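Local coordinates for kelch domain-containing protein (Colletotrichum graminicola M1.001, PDB 5C92), which is a copper-containing alcohol oxidase of the galactose oxidase-like family, probably oxidising primary alcohols to aldehydes, at residues Pro110-Gln115 with Lys152-Thr157. Sequence-based numbering, arbitrary orientation.
Sequences PLSNMQ and KANTWT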
loop_
_atom_site.group_PDB
_atom_site.type_symbol
_atom_site.label_atom_id
_atom_site.label_comp_id
_atom_site.label_asym_id
_atom_site.label_seq_id
_atom_site.Cartn_x
_atom_site.Cartn_y
_atom_site.Cartn_z
ATOM N N PRO A 110 -20.153 1.582 -11.130
ATOM C CA PRO A 110 -20.544 2.110 -9.818
ATOM C C PRO A 110 -20.920 1.044 -8.795
ATOM O O PRO A 110 -21.382 0.001 -9.143
ATOM C CB PRO A 110 -21.728 3.028 -10.140
ATOM C CG PRO A 110 -22.291 2.512 -11.413
ATOM C CD PRO A 110 -21.155 1.870 -12.178
ATOM N N LEU A 111 -20.730 1.332 -7.520
ATOM C CA LEU A 111 -21.296 0.537 -6.436
ATOM C C LEU A 111 -22.090 1.494 -5.582
ATOM O O LEU A 111 -22.207 2.664 -5.943
ATOM C CB LEU A 111 -20.193 -0.123 -5.642
ATOM C CG LEU A 111 -19.363 -1.072 -6.516
ATOM C CD1 LEU A 111 -18.265 -1.699 -5.675
ATOM C CD2 LEU A 111 -20.233 -2.154 -7.155
ATOM N N SER A 112 -22.640 1.042 -4.465
ATOM C CA SER A 112 -23.450 1.981 -3.652
ATOM C C SER A 112 -22.598 3.135 -3.157
ATOM O O SER A 112 -21.434 2.939 -2.759
ATOM C CB SER A 112 -24.082 1.296 -2.441
ATOM O OG SER A 112 -24.873 0.199 -2.834
ATOM N N ASN A 113 -23.181 4.330 -3.212
ATOM C CA ASN A 113 -22.704 5.483 -2.487
ATOM C C ASN A 113 -22.405 5.161 -1.042
ATOM O O ASN A 113 -23.101 4.375 -0.435
ATOM C CB ASN A 113 -23.759 6.563 -2.506
ATOM C CG ASN A 113 -23.759 7.343 -3.781
ATOM O OD1 ASN A 113 -23.119 6.987 -4.766
ATOM N ND2 ASN A 113 -24.427 8.451 -3.750
ATOM N N MET A 114 -21.350 5.762 -0.496
ATOM C CA MET A 114 -21.116 5.727 0.938
ATOM C C MET A 114 -22.222 6.459 1.710
ATOM O O MET A 114 -22.832 7.371 1.188
ATOM C CB MET A 114 -19.757 6.359 1.286
ATOM C CG MET A 114 -18.561 5.445 0.982
ATOM S SD MET A 114 -16.998 6.288 1.294
ATOM C CE MET A 114 -17.134 7.665 0.160
ATOM N N GLN A 115 -22.433 6.059 2.957
ATOM C CA GLN A 115 -23.345 6.775 3.882
ATOM C C GLN A 115 -22.815 8.149 4.227
ATOM O O GLN A 115 -23.559 9.139 4.272
ATOM C CB GLN A 115 -23.478 6.002 5.185
ATOM C CG GLN A 115 -24.071 4.607 5.084
ATOM C CD GLN A 115 -25.513 4.593 4.570
ATOM O OE1 GLN A 115 -26.131 5.617 4.315
ATOM N NE2 GLN A 115 -26.035 3.414 4.412
ATOM N N LYS A 152 -20.996 -8.480 -1.116
ATOM C CA LYS A 152 -22.124 -9.378 -1.470
ATOM C C LYS A 152 -23.446 -8.603 -1.499
ATOM O O LYS A 152 -24.142 -8.585 -2.493
ATOM C CB LYS A 152 -22.228 -10.557 -0.488
ATOM C CG LYS A 152 -21.280 -11.713 -0.798
ATOM C CD LYS A 152 -20.781 -12.390 0.473
ATOM C CE LYS A 152 -19.968 -13.628 0.148
ATOM N NZ LYS A 152 -19.085 -14.005 1.281
ATOM N N ALA A 153 -23.764 -7.905 -0.426
ATOM C CA ALA A 153 -24.978 -7.077 -0.393
ATOM C C ALA A 153 -24.902 -5.809 -1.227
ATOM O O ALA A 153 -25.921 -5.173 -1.451
ATOM C CB ALA A 153 -25.312 -6.704 1.046
ATOM N N ASN A 154 -23.703 -5.326 -1.548
ATOM C CA ASN A 154 -23.557 -3.985 -2.104
ATOM C C ASN A 154 -24.266 -2.936 -1.239
ATOM O O ASN A 154 -24.963 -2.085 -1.726
ATOM C CB ASN A 154 -24.017 -3.927 -3.559
ATOM C CG ASN A 154 -23.758 -2.578 -4.212
ATOM O OD1 ASN A 154 -22.767 -1.885 -3.944
ATOM N ND2 ASN A 154 -24.684 -2.175 -5.036
ATOM N N THR A 155 -23.974 -2.949 0.050
ATOM C CA THR A 155 -24.437 -1.902 0.952
ATOM C C THR A 155 -23.289 -1.336 1.805
ATOM O O THR A 155 -22.353 -2.042 2.147
ATOM C CB THR A 155 -25.434 -2.499 1.959
ATOM O OG1 THR A 155 -24.744 -3.460 2.758
ATOM C CG2 THR A 155 -26.598 -3.216 1.230
ATOM N N TRP A 156 -23.433 -0.070 2.147
ATOM C CA TRP A 156 -22.671 0.621 3.179
ATOM C C TRP A 156 -23.509 0.853 4.447
ATOM O O TRP A 156 -24.593 1.419 4.376
ATOM C CB TRP A 156 -22.237 1.993 2.655
ATOM C CG TRP A 156 -21.151 1.951 1.607
ATOM C CD1 TRP A 156 -21.302 2.100 0.256
ATOM C CD2 TRP A 156 -19.743 1.843 1.843
ATOM N NE1 TRP A 156 -20.095 2.066 -0.353
ATOM C CE2 TRP A 156 -19.111 1.916 0.589
ATOM C CE3 TRP A 156 -18.955 1.788 2.997
ATOM C CZ2 TRP A 156 -17.707 1.878 0.446
ATOM C CZ3 TRP A 156 -17.578 1.651 2.854
ATOM C CH2 TRP A 156 -16.971 1.694 1.577
ATOM N N THR A 157 -22.929 0.559 5.601
ATOM C CA THR A 157 -23.562 0.732 6.886
ATOM C C THR A 157 -22.687 1.531 7.841
ATOM O O THR A 157 -21.546 1.140 8.086
ATOM C CB THR A 157 -23.783 -0.669 7.489
ATOM O OG1 THR A 157 -24.439 -1.472 6.512
ATOM C CG2 THR A 157 -24.617 -0.604 8.739
#
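The carboxamide oxygen of N154 is gripped twice: S112 N donates to OD1 at 3.0 Å, nearly straight at the hydrogen (162°), and Y149 OH bonds the same atom from strand 147-150. This contact joins the outer edges of two neighbouring four-stranded blades of a Kelch beta-propeller, linking segment 110-115, which continues from strand 109-111, to the bulged turn that leads into strand 155-158. N154 CG stands anti to its own N (chi1 -175°), which turns OD1 to the S112 amide; N154 and T155 together lie opposite the single residue D150, which with the positive phi of N154 fits a G1 beta bulge. A second bond ties the same pair, S112 OG to N154 O, the hydroxyl lying well above the carbonyl plane.

The W156 indole lies alongside the M114 side chain, the two pointing the same way; M114 CG sits over one face, 3.7 Å from the six-membered ring centroid and close to its normal, evidence for a CH-pi contact. M114 SD adds an oblique Met-aromatic approach. At the indole edge, in plane, S112 O also accepts a bond from T95 OG1, while W156 NE1 gives it only a weak, bent one (124°) at 2.9 Å.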